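Local coordinates for protein actinorhodin polyketide putative beta-ketoacyl synthase 2 (PDB 1TQY) that acts as the chain length factor in actinorhodin biosynthesis and belongs to the beta-ketoacyl-ACP synthase family, though its own condensing activity is uncertain, at residues Val301-Gly306 with Pro330-Lys335; Ala363-Val368 with Ile377-Gly382; Tyr223-Glu228 with Pro334-Gly339. All coordinates share one frame; numbering follows the deposited sequence.

Contact 1 (Val301-Gly306 with Pro330-Lys335); sequences VVFADG and PVTVPK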
ATOM      1  N   VAL B 301      -7.187  28.508  -6.819  1.00 25.98           N
ATOM      2  CA  VAL B 301      -5.786  28.198  -7.068  1.00 24.36           C
ATOM      3  C   VAL B 301      -5.549  26.708  -7.248  1.00 24.18           C
ATOM      4  O   VAL B 301      -6.131  25.879  -6.541  1.00 24.53           O
ATOM      5  CB  VAL B 301      -4.893  28.712  -5.920  1.00 23.19           C
ATOM      6  CG1 VAL B 301      -5.315  28.081  -4.610  1.00 21.58           C
ATOM      7  CG2 VAL B 301      -3.433  28.407  -6.214  1.00 20.47           C
ATOM      8  N   VAL B 302      -4.684  26.381  -8.197  1.00 23.77           N
ATOM      9  CA  VAL B 302      -4.357  25.000  -8.493  1.00 23.43           C
ATOM     10  C   VAL B 302      -2.896  24.681  -8.199  1.00 24.08           C
ATOM     11  O   VAL B 302      -1.984  25.274  -8.792  1.00 26.42           O
ATOM     12  CB  VAL B 302      -4.634  24.684  -9.970  1.00 22.38           C
ATOM     13  CG1 VAL B 302      -4.232  23.262 -10.284  1.00 19.24           C
ATOM     14  CG2 VAL B 302      -6.102  24.921 -10.277  1.00 19.88           C
ATOM     15  N   PHE B 303      -2.678  23.776  -7.252  1.00 23.58           N
ATOM     16  CA  PHE B 303      -1.332  23.333  -6.917  1.00 22.28           C
ATOM     17  C   PHE B 303      -1.075  22.151  -7.829  1.00 21.41           C
ATOM     18  O   PHE B 303      -1.465  21.027  -7.534  1.00 19.85           O
ATOM     19  CB  PHE B 303      -1.247  22.907  -5.455  1.00 22.42           C
ATOM     20  CG  PHE B 303      -1.072  24.051  -4.520  1.00 22.26           C
ATOM     21  CD1 PHE B 303      -2.106  24.952  -4.314  1.00 21.08           C
ATOM     22  CD2 PHE B 303       0.146  24.260  -3.882  1.00 22.33           C
ATOM     23  CE1 PHE B 303      -1.929  26.056  -3.488  1.00 22.16           C
ATOM     24  CE2 PHE B 303       0.335  25.362  -3.053  1.00 22.73           C
ATOM     25  CZ  PHE B 303      -0.703  26.264  -2.855  1.00 20.59           C
ATOM     26  N   ALA B 304      -0.424  22.433  -8.952  1.00 22.09           N
ATOM     27  CA  ALA B 304      -0.122  21.441  -9.979  1.00 23.26           C
ATOM     28  C   ALA B 304       0.899  20.386  -9.575  1.00 23.58           C
ATOM     29  O   ALA B 304       1.758  20.629  -8.727  1.00 23.33           O
ATOM     30  CB  ALA B 304       0.355  22.163 -11.238  1.00 22.32           C
ATOM     31  N   ASP B 305       0.806  19.219 -10.201  1.00 23.32           N
ATOM     32  CA  ASP B 305       1.734  18.142  -9.914  1.00 24.20           C
ATOM     33  C   ASP B 305       3.163  18.626 -10.217  1.00 24.14           C
ATOM     34  O   ASP B 305       4.100  18.313  -9.480  1.00 25.83           O
ATOM     35  CB  ASP B 305       1.364  16.907 -10.753  1.00 25.63           C
ATOM     36  CG  ASP B 305       2.375  15.777 -10.626  1.00 27.19           C
ATOM     37  OD1 ASP B 305       2.524  15.205  -9.520  1.00 26.29           O
ATOM     38  OD2 ASP B 305       3.010  15.465 -11.648  1.00 28.96           O
ATOM     39  N   GLY B 306       3.324  19.407 -11.286  1.00 23.59           N
ATOM     40  CA  GLY B 306       4.635  19.940 -11.631  1.00 22.16           C
ATOM     41  C   GLY B 306       5.688  18.891 -11.909  1.00 23.39           C
ATOM     42  O   GLY B 306       6.700  18.802 -11.204  1.00 23.70           O
ATOM     43  N   PRO B 330      -5.079  30.690 -11.234  1.00 22.91           N
ATOM     44  CA  PRO B 330      -3.685  30.762 -10.803  1.00 22.28           C
ATOM     45  C   PRO B 330      -3.147  29.356 -10.625  1.00 22.77           C
ATOM     46  O   PRO B 330      -3.831  28.494 -10.076  1.00 22.73           O
ATOM     47  CB  PRO B 330      -3.774  31.511  -9.476  1.00 21.98           C
ATOM     48  CG  PRO B 330      -4.909  32.464  -9.723  1.00 21.58           C
ATOM     49  CD  PRO B 330      -5.934  31.567 -10.411  1.00 22.18           C
ATOM     50  N   VAL B 331      -1.941  29.113 -11.108  1.00 22.32           N
ATOM     51  CA  VAL B 331      -1.345  27.798 -10.950  1.00 22.83           C
ATOM     52  C   VAL B 331      -0.026  28.023 -10.238  1.00 23.65           C
ATOM     53  O   VAL B 331       0.638  29.033 -10.462  1.00 23.97           O
ATOM     54  CB  VAL B 331      -1.057  27.112 -12.305  1.00 22.88           C
ATOM     55  CG1 VAL B 331      -0.359  25.770 -12.067  1.00 21.77           C
ATOM     56  CG2 VAL B 331      -2.352  26.897 -13.071  1.00 24.31           C
ATOM     57  N   THR B 332       0.352  27.096  -9.370  1.00 24.60           N
ATOM     58  CA  THR B 332       1.614  27.229  -8.665  1.00 23.77           C
ATOM     59  C   THR B 332       2.238  25.872  -8.371  1.00 23.48           C
ATOM     60  O   THR B 332       1.546  24.857  -8.286  1.00 23.09           O
ATOM     61  CB  THR B 332       1.451  28.056  -7.363  1.00 22.93           C
ATOM     62  OG1 THR B 332       2.743  28.262  -6.780  1.00 24.40           O
ATOM     63  CG2 THR B 332       0.577  27.329  -6.357  1.00 21.88           C
ATOM     64  N   VAL B 333       3.560  25.860  -8.236  1.00 22.24           N
ATOM     65  CA  VAL B 333       4.293  24.633  -7.972  1.00 22.51           C
ATOM     66  C   VAL B 333       5.379  24.898  -6.928  1.00 23.90           C
ATOM     67  O   VAL B 333       6.559  25.020  -7.258  1.00 24.14           O
ATOM     68  CB  VAL B 333       4.941  24.097  -9.278  1.00 21.61           C
ATOM     69  CG1 VAL B 333       5.670  22.791  -9.021  1.00 18.95           C
ATOM     70  CG2 VAL B 333       3.861  23.901 -10.339  1.00 22.01           C
ATOM     71  N   PRO B 334       4.991  24.997  -5.646  1.00 25.38           N
ATOM     72  CA  PRO B 334       5.984  25.253  -4.597  1.00 24.76           C
ATOM     73  C   PRO B 334       7.029  24.149  -4.448  1.00 24.06           C
ATOM     74  O   PRO B 334       8.131  24.402  -3.964  1.00 23.68           O
ATOM     75  CB  PRO B 334       5.123  25.423  -3.347  1.00 24.53           C
ATOM     76  CG  PRO B 334       3.834  25.971  -3.904  1.00 27.61           C
ATOM     77  CD  PRO B 334       3.624  25.083  -5.104  1.00 24.54           C
ATOM     78  N   LYS B 335       6.701  22.930  -4.869  1.00 24.44           N
ATOM     79  CA  LYS B 335       7.660  21.841  -4.737  1.00 23.19           C
ATOM     80  C   LYS B 335       8.981  22.136  -5.447  1.00 23.85           C
ATOM     81  O   LYS B 335       9.943  21.373  -5.323  1.00 23.78           O
ATOM     82  CB  LYS B 335       7.072  20.511  -5.227  1.00 23.22           C
ATOM     83  CG  LYS B 335       6.632  20.478  -6.681  1.00 23.83           C
ATOM     84  CD  LYS B 335       6.246  19.052  -7.100  1.00 24.66           C
ATOM     85  CE  LYS B 335       5.025  18.536  -6.324  1.00 22.12           C
ATOM     86  NZ  LYS B 335       3.772  19.298  -6.685  1.00 23.54           N
TER
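Val302 and Val331 sit side by side in two parallel strands, 301-303 and 330-332, whose axes approach to 4.8 Å at an angle of 22°. Three backbone hydrogen bonds join them: Val302 N to Pro330 O, Thr332 N back to Val302 O, and Ala304 N to Thr332 O, the last the least straight at 138°.

The apolar contacts divide between the two faces of the sheet. On one, the methyl CG2 of Thr332 stands 3.7 Å from the centroid of the Phe303 ring, almost on the ring normal, a CH-pi contact. Thr332 OG1 is anti to the backbone N (chi1 -175°), while CG2 takes the place between N and the carbonyl carbon; the hydroxyl bonds to Ala363 O. Pro334 crosses the same phenyl group at about a right angle, its CG 3.7 Å from Phe303 CE2, and helix 345-359 also packs on this ring. On the face of Val302 and Val331, helix 310-324 packs against Val302. Beyond the strand end, Ala304 CB meets Val331 CG1 at 3.8 Å.

The polar grip comes last. Lys335, bent at chi3 and chi4, brings NZ to 3.0 Å from Asp305 O, approaching from above the carbonyl plane, with a weak bond to Ala304 O and a salt bridge to Asp349. Asp305 turns its carboxylate to Arg340.

Strand 301-303, helix 310-324 and strand 330-332 form a beta-alpha-beta unit of the thiolase fold; Asp305 and Lys335 probably occupy positions held by a histidine and a lysine in active ketosynthases.

Contact 2 (Ala363-Val368 with Ile377-Gly382); sequences APTAGV and IDLVLG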
ATOM      1  N   ALA B 363       1.372  30.607  -2.313  1.00 28.37           N
ATOM      2  CA  ALA B 363       2.797  30.266  -2.265  1.00 27.15           C
ATOM      3  C   ALA B 363       3.297  30.319  -3.708  1.00 27.20           C
ATOM      4  O   ALA B 363       2.687  29.743  -4.596  1.00 26.67           O
ATOM      5  CB  ALA B 363       2.966  28.868  -1.696  1.00 26.49           C
ATOM      6  N   PRO B 364       4.418  31.007  -3.957  1.00 27.23           N
ATOM      7  CA  PRO B 364       4.968  31.128  -5.311  1.00 26.86           C
ATOM      8  C   PRO B 364       5.780  29.941  -5.822  1.00 26.92           C
ATOM      9  O   PRO B 364       6.072  29.001  -5.082  1.00 25.02           O
ATOM     10  CB  PRO B 364       5.820  32.382  -5.209  1.00 25.88           C
ATOM     11  CG  PRO B 364       6.421  32.234  -3.837  1.00 27.31           C
ATOM     12  CD  PRO B 364       5.210  31.799  -3.000  1.00 26.76           C
ATOM     13  N   THR B 365       6.131  29.991  -7.107  1.00 26.36           N
ATOM     14  CA  THR B 365       6.933  28.944  -7.730  1.00 25.68           C
ATOM     15  C   THR B 365       8.326  29.524  -7.927  1.00 26.46           C
ATOM     16  O   THR B 365       8.471  30.631  -8.445  1.00 28.32           O
ATOM     17  CB  THR B 365       6.377  28.533  -9.107  1.00 25.05           C
ATOM     18  OG1 THR B 365       4.993  28.185  -8.977  1.00 24.67           O
ATOM     19  CG2 THR B 365       7.151  27.339  -9.655  1.00 23.91           C
ATOM     20  N   ALA B 366       9.340  28.773  -7.509  1.00 26.27           N
ATOM     21  CA  ALA B 366      10.735  29.194  -7.618  1.00 26.76           C
ATOM     22  C   ALA B 366      11.413  28.641  -8.873  1.00 27.96           C
ATOM     23  O   ALA B 366      10.993  27.616  -9.409  1.00 27.21           O
ATOM     24  CB  ALA B 366      11.510  28.727  -6.382  1.00 26.24           C
ATOM     25  N   GLY B 367      12.455  29.336  -9.337  1.00 28.73           N
ATOM     26  CA  GLY B 367      13.226  28.892 -10.491  1.00 30.26           C
ATOM     27  C   GLY B 367      12.724  29.198 -11.892  1.00 30.00           C
ATOM     28  O   GLY B 367      13.451  29.775 -12.705  1.00 30.45           O
ATOM     29  N   VAL B 368      11.496  28.777 -12.174  1.00 29.03           N
ATOM     30  CA  VAL B 368      10.868  28.993 -13.473  1.00 28.61           C
ATOM     31  C   VAL B 368      10.927  30.469 -13.845  1.00 28.08           C
ATOM     32  O   VAL B 368      10.616  31.328 -13.019  1.00 27.46           O
ATOM     33  CB  VAL B 368       9.388  28.545 -13.431  1.00 28.68           C
ATOM     34  CG1 VAL B 368       8.750  28.654 -14.818  1.00 26.55           C
ATOM     35  CG2 VAL B 368       9.307  27.122 -12.908  1.00 28.16           C
ATOM     36  N   ILE B 377      -0.945  28.711 -19.145  1.00 26.00           N
ATOM     37  CA  ILE B 377      -1.268  28.726 -17.727  1.00 27.22           C
ATOM     38  C   ILE B 377      -0.845  30.023 -17.059  1.00 27.90           C
ATOM     39  O   ILE B 377       0.078  30.698 -17.514  1.00 27.92           O
ATOM     40  CB  ILE B 377      -0.602  27.562 -16.971  1.00 27.57           C
ATOM     41  CG1 ILE B 377       0.916  27.662 -17.090  1.00 27.54           C
ATOM     42  CG2 ILE B 377      -1.100  26.233 -17.525  1.00 29.23           C
ATOM     43  CD1 ILE B 377       1.652  26.617 -16.268  1.00 30.12           C
ATOM     44  N   ASP B 378      -1.538  30.384 -15.985  1.00 27.85           N
ATOM     45  CA  ASP B 378      -1.203  31.584 -15.231  1.00 27.56           C
ATOM     46  C   ASP B 378      -0.374  31.121 -14.028  1.00 27.13           C
ATOM     47  O   ASP B 378      -0.928  30.859 -12.965  1.00 27.04           O
ATOM     48  CB  ASP B 378      -2.490  32.284 -14.768  1.00 27.22           C
ATOM     49  CG  ASP B 378      -2.218  33.497 -13.882  1.00 28.50           C
ATOM     50  OD1 ASP B 378      -1.080  34.015 -13.892  1.00 27.68           O
ATOM     51  OD2 ASP B 378      -3.148  33.945 -13.185  1.00 30.09           O
ATOM     52  N   LEU B 379       0.943  31.002 -14.201  1.00 27.32           N
ATOM     53  CA  LEU B 379       1.827  30.552 -13.114  1.00 26.94           C
ATOM     54  C   LEU B 379       2.206  31.651 -12.133  1.00 26.01           C
ATOM     55  O   LEU B 379       2.526  32.761 -12.542  1.00 24.96           O
ATOM     56  CB  LEU B 379       3.133  29.969 -13.664  1.00 25.88           C
ATOM     57  CG  LEU B 379       3.385  28.460 -13.617  1.00 29.65           C
ATOM     58  CD1 LEU B 379       4.877  28.218 -13.861  1.00 29.30           C
ATOM     59  CD2 LEU B 379       2.980  27.878 -12.275  1.00 25.51           C
ATOM     60  N   VAL B 380       2.177  31.334 -10.841  1.00 26.48           N
ATOM     61  CA  VAL B 380       2.561  32.297  -9.816  1.00 26.16           C
ATOM     62  C   VAL B 380       4.069  32.165  -9.603  1.00 27.44           C
ATOM     63  O   VAL B 380       4.541  31.184  -9.031  1.00 26.81           O
ATOM     64  CB  VAL B 380       1.845  32.024  -8.481  1.00 26.05           C
ATOM     65  CG1 VAL B 380       2.230  33.095  -7.475  1.00 25.79           C
ATOM     66  CG2 VAL B 380       0.326  32.034  -8.688  1.00 25.45           C
ATOM     67  N   LEU B 381       4.819  33.162 -10.060  1.00 28.09           N
ATOM     68  CA  LEU B 381       6.270  33.143  -9.947  1.00 30.45           C
ATOM     69  C   LEU B 381       6.837  34.267  -9.092  1.00 32.25           C
ATOM     70  O   LEU B 381       6.227  35.325  -8.950  1.00 32.63           O
ATOM     71  CB  LEU B 381       6.899  33.223 -11.340  1.00 30.04           C
ATOM     72  CG  LEU B 381       6.451  32.190 -12.371  1.00 30.49           C
ATOM     73  CD1 LEU B 381       6.976  32.585 -13.754  1.00 30.58           C
ATOM     74  CD2 LEU B 381       6.948  30.823 -11.980  1.00 31.73           C
ATOM     75  N   GLY B 382       8.013  34.027  -8.521  1.00 35.22           N
ATOM     76  CA  GLY B 382       8.653  35.039  -7.700  1.00 39.04           C
ATOM     77  C   GLY B 382       8.057  35.256  -6.320  1.00 40.13           C
ATOM     78  O   GLY B 382       8.344  34.514  -5.383  1.00 41.71           O
TER
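Thr365 and Leu381 face each other at a single backbone bridge, where the loop after helix 345-359 meets the chain leaving the short, weakly bonded strand 378-379, the neighbour of strand 330-332 in the thiolase-fold sheet. Their side chains cross obliquely, and Leu381 CD2 reaches Thr365 CB at 3.7 Å. The same methyl presses on Val368 CB at 3.6 Å, so one leucine branch touches two residues of the loop. Val368 lies at about a right angle to Leu381 and likewise to Leu379, where Val368 CG1 meets Leu379 CD1 at 4.0 Å. Leu379 sends its other branch, CD2, to Thr365 OG1, again crossing at about a right angle. Next to the bridge, Pro364 CB rests 3.3 Å from Gly382 O, and Val380 CG1 approaches Pro364 CA. The backbones themselves are held by Thr365 N bonding to Val380 O at 2.8 Å and, weakly, by Gly382 N bonding to Thr365 O. Thr365 OG1 lies beside its own backbone N (chi1 -54°), and there it also accepts a bond from Val333 N. Val380 O is thus gripped twice by one residue: Thr365 OG1 donates to it at 3.0 Å, tilted 28° from the carbonyl plane.

Contact 3 (Tyr223-Glu228 with Pro334-Gly339); sequences YLPFDE and PKTTTG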
ATOM      1  N   TYR B 223      15.157  21.983 -11.399  1.00 25.91           N
ATOM      2  CA  TYR B 223      13.788  21.506 -11.347  1.00 26.76           C
ATOM      3  C   TYR B 223      12.916  22.679 -11.745  1.00 25.61           C
ATOM      4  O   TYR B 223      12.591  23.541 -10.932  1.00 23.52           O
ATOM      5  CB  TYR B 223      13.472  21.004  -9.934  1.00 25.76           C
ATOM      6  CG  TYR B 223      12.093  20.419  -9.759  1.00 27.89           C
ATOM      7  CD1 TYR B 223      11.398  19.853 -10.833  1.00 26.21           C
ATOM      8  CD2 TYR B 223      11.490  20.408  -8.505  1.00 27.85           C
ATOM      9  CE1 TYR B 223      10.135  19.295 -10.653  1.00 25.96           C
ATOM     10  CE2 TYR B 223      10.236  19.854  -8.318  1.00 27.98           C
ATOM     11  CZ  TYR B 223       9.562  19.298  -9.395  1.00 27.65           C
ATOM     12  OH  TYR B 223       8.320  18.742  -9.200  1.00 28.37           O
ATOM     13  N   LEU B 224      12.541  22.695 -13.020  1.00 25.49           N
ATOM     14  CA  LEU B 224      11.767  23.790 -13.579  1.00 25.99           C
ATOM     15  C   LEU B 224      10.457  23.372 -14.237  1.00 24.99           C
ATOM     16  O   LEU B 224      10.315  23.440 -15.454  1.00 25.05           O
ATOM     17  CB  LEU B 224      12.656  24.530 -14.589  1.00 27.48           C
ATOM     18  CG  LEU B 224      14.017  24.994 -14.046  1.00 28.05           C
ATOM     19  CD1 LEU B 224      14.873  25.547 -15.184  1.00 28.42           C
ATOM     20  CD2 LEU B 224      13.803  26.050 -12.977  1.00 28.18           C
ATOM     21  N   PRO B 225       9.476  22.937 -13.438  1.00 25.12           N
ATOM     22  CA  PRO B 225       8.201  22.531 -14.041  1.00 25.35           C
ATOM     23  C   PRO B 225       7.495  23.674 -14.780  1.00 24.26           C
ATOM     24  O   PRO B 225       7.363  24.779 -14.256  1.00 22.58           O
ATOM     25  CB  PRO B 225       7.398  22.020 -12.840  1.00 25.15           C
ATOM     26  CG  PRO B 225       7.917  22.855 -11.705  1.00 27.19           C
ATOM     27  CD  PRO B 225       9.421  22.831 -11.970  1.00 23.57           C
ATOM     28  N   PHE B 226       7.065  23.389 -16.005  1.00 24.21           N
ATOM     29  CA  PHE B 226       6.364  24.348 -16.860  1.00 25.48           C
ATOM     30  C   PHE B 226       7.274  25.395 -17.512  1.00 26.06           C
ATOM     31  O   PHE B 226       6.798  26.271 -18.231  1.00 26.07           O
ATOM     32  CB  PHE B 226       5.224  25.043 -16.091  1.00 24.49           C
ATOM     33  CG  PHE B 226       4.149  24.095 -15.608  1.00 24.83           C
ATOM     34  CD1 PHE B 226       3.846  23.995 -14.256  1.00 25.38           C
ATOM     35  CD2 PHE B 226       3.472  23.272 -16.503  1.00 23.45           C
ATOM     36  CE1 PHE B 226       2.876  23.097 -13.800  1.00 25.46           C
ATOM     37  CE2 PHE B 226       2.502  22.369 -16.061  1.00 25.02           C
ATOM     38  CZ  PHE B 226       2.210  22.278 -14.709  1.00 24.79           C
ATOM     39  N   ASP B 227       8.580  25.302 -17.267  1.00 27.13           N
ATOM     40  CA  ASP B 227       9.533  26.232 -17.880  1.00 27.81           C
ATOM     41  C   ASP B 227      10.011  25.629 -19.196  1.00 28.34           C
ATOM     42  O   ASP B 227      10.143  24.403 -19.312  1.00 26.76           O
ATOM     43  CB  ASP B 227      10.738  26.442 -16.966  1.00 26.44           C
ATOM     44  CG  ASP B 227      11.659  27.534 -17.461  1.00 24.58           C
ATOM     45  OD1 ASP B 227      11.622  28.657 -16.911  1.00 24.36           O
ATOM     46  OD2 ASP B 227      12.421  27.273 -18.412  1.00 27.46           O
ATOM     47  N   GLU B 228      10.294  26.472 -20.185  1.00 30.79           N
ATOM     48  CA  GLU B 228      10.752  25.945 -21.469  1.00 33.33           C
ATOM     49  C   GLU B 228      12.064  25.185 -21.334  1.00 32.31           C
ATOM     50  O   GLU B 228      12.396  24.373 -22.190  1.00 31.62           O
ATOM     51  CB  GLU B 228      10.894  27.068 -22.497  1.00 36.81           C
ATOM     52  CG  GLU B 228      11.877  28.143 -22.130  1.00 42.18           C
ATOM     53  CD  GLU B 228      12.095  29.110 -23.279  1.00 46.77           C
ATOM     54  OE1 GLU B 228      11.086  29.594 -23.844  1.00 47.96           O
ATOM     55  OE2 GLU B 228      13.272  29.381 -23.608  1.00 48.87           O
ATOM     56  N   PRO B 334       4.991  24.997  -5.646  1.00 25.38           N
ATOM     57  CA  PRO B 334       5.984  25.253  -4.597  1.00 24.76           C
ATOM     58  C   PRO B 334       7.029  24.149  -4.448  1.00 24.06           C
ATOM     59  O   PRO B 334       8.131  24.402  -3.964  1.00 23.68           O
ATOM     60  CB  PRO B 334       5.123  25.423  -3.347  1.00 24.53           C
ATOM     61  CG  PRO B 334       3.834  25.971  -3.904  1.00 27.61           C
ATOM     62  CD  PRO B 334       3.624  25.083  -5.104  1.00 24.54           C
ATOM     63  N   LYS B 335       6.701  22.930  -4.869  1.00 24.44           N
ATOM     64  CA  LYS B 335       7.660  21.841  -4.737  1.00 23.19           C
ATOM     65  C   LYS B 335       8.981  22.136  -5.447  1.00 23.85           C
ATOM     66  O   LYS B 335       9.943  21.373  -5.323  1.00 23.78           O
ATOM     67  CB  LYS B 335       7.072  20.511  -5.227  1.00 23.22           C
ATOM     68  CG  LYS B 335       6.632  20.478  -6.681  1.00 23.83           C
ATOM     69  CD  LYS B 335       6.246  19.052  -7.100  1.00 24.66           C
ATOM     70  CE  LYS B 335       5.025  18.536  -6.324  1.00 22.12           C
ATOM     71  NZ  LYS B 335       3.772  19.298  -6.685  1.00 23.54           N
ATOM     72  N   THR B 336       9.035  23.233  -6.195  1.00 23.42           N
ATOM     73  CA  THR B 336      10.276  23.608  -6.858  1.00 22.10           C
ATOM     74  C   THR B 336      11.313  23.925  -5.777  1.00 22.39           C
ATOM     75  O   THR B 336      12.518  23.904  -6.032  1.00 19.77           O
ATOM     76  CB  THR B 336      10.088  24.855  -7.753  1.00 22.37           C
ATOM     77  OG1 THR B 336       9.369  25.863  -7.029  1.00 22.53           O
ATOM     78  CG2 THR B 336       9.316  24.498  -9.021  1.00 20.39           C
ATOM     79  N   THR B 337      10.840  24.210  -4.566  1.00 22.72           N
ATOM     80  CA  THR B 337      11.743  24.513  -3.464  1.00 24.54           C
ATOM     81  C   THR B 337      12.180  23.276  -2.688  1.00 25.38           C
ATOM     82  O   THR B 337      13.111  23.348  -1.887  1.00 25.71           O
ATOM     83  CB  THR B 337      11.114  25.498  -2.446  1.00 22.94           C
ATOM     84  OG1 THR B 337       9.921  24.923  -1.894  1.00 25.79           O
ATOM     85  CG2 THR B 337      10.792  26.820  -3.106  1.00 22.28           C
ATOM     86  N   THR B 338      11.522  22.142  -2.926  1.00 25.17           N
ATOM     87  CA  THR B 338      11.847  20.909  -2.200  1.00 24.11           C
ATOM     88  C   THR B 338      12.262  19.712  -3.047  1.00 24.14           C
ATOM     89  O   THR B 338      13.003  18.846  -2.580  1.00 24.01           O
ATOM     90  CB  THR B 338      10.651  20.421  -1.361  1.00 24.71           C
ATOM     91  OG1 THR B 338       9.587  20.029  -2.241  1.00 23.98           O
ATOM     92  CG2 THR B 338      10.156  21.516  -0.450  1.00 23.15           C
ATOM     93  N   GLY B 339      11.787  19.662  -4.284  1.00 23.05           N
ATOM     94  CA  GLY B 339      12.081  18.525  -5.128  1.00 21.88           C
ATOM     95  C   GLY B 339      10.859  17.636  -4.981  1.00 22.04           C
ATOM     96  O   GLY B 339       9.955  17.966  -4.204  1.00 21.61           O
TER
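Tyr223 leans its ring against the 3-10 segment 334-337. Its CG is anti to the backbone N (chi1 -177°), and the ring passes obliquely across the Lys335 side chain, with the hydroxyl OH only 3.0 Å from Lys335 CD, a close oxygen-to-carbon approach. One ring edge faces the backbone: Tyr223 CE2 lies 3.4 Å from Lys335 O, near the plane of the ring. Further along, CD2 meets Thr336 CA and Gly339 CA, both obliquely. Pro225 CD sits over one face of the same ring, offset toward the rim.

Pro225 itself occupies the second position of a type II turn from Leu224 to Asp227 and points toward Thr336. There the packing is tight: Pro225 CG and CD are each 3.4 Å from Thr336 CG2, shorter than a usual carbon-carbon contact. Thr336 has OG1 between its backbone N and carbonyl carbon (chi1 47°), where it bonds to Val333 O and Ala366 N, while CG2, anti to the carbonyl carbon, meets the proline.

The segment 334-339 is braced from within. Pro334 O takes bonds from Thr337 N and Thr337 OG1, which arrive from opposite faces of its plane, and Lys335 O accepts from Thr338 N and Gly339 N. Thr338 OG1 donates in plane to a lone pair of Gly339 O at 2.9 Å.

No hydrogen bond passes between 223-228 and 334-339. Tyr223 OH bonds to Gly306 O, so its polar end is tied to a third segment and the direct contact rests on van der Waals fit.

Overall arrangement
The three contacts form a compact cluster, contacts 1 and 2 having centres 8 Å apart and contact 3 lying 9 Å from each. Along the chain, 223-228 comes first, then 301-306; contacts 1 and 3 end on the same stretch, sharing Pro334 and Lys335, and contact 2 follows after helix 345-359. Strand 330-332 lies between 301-303 and 378-379 in the sheet, so contact 1 lies on one side of it, and contact 2 joins its other neighbour to a loop. Contact 3 brings a distant loop to the chain just beyond the C-terminal ends of strands 301-303 and 330-332, with Val333 CG1 packed on Pro225 CG. A loop of the N-terminal ketoacyl synthase region thus meets 334-339 of the C-terminal one.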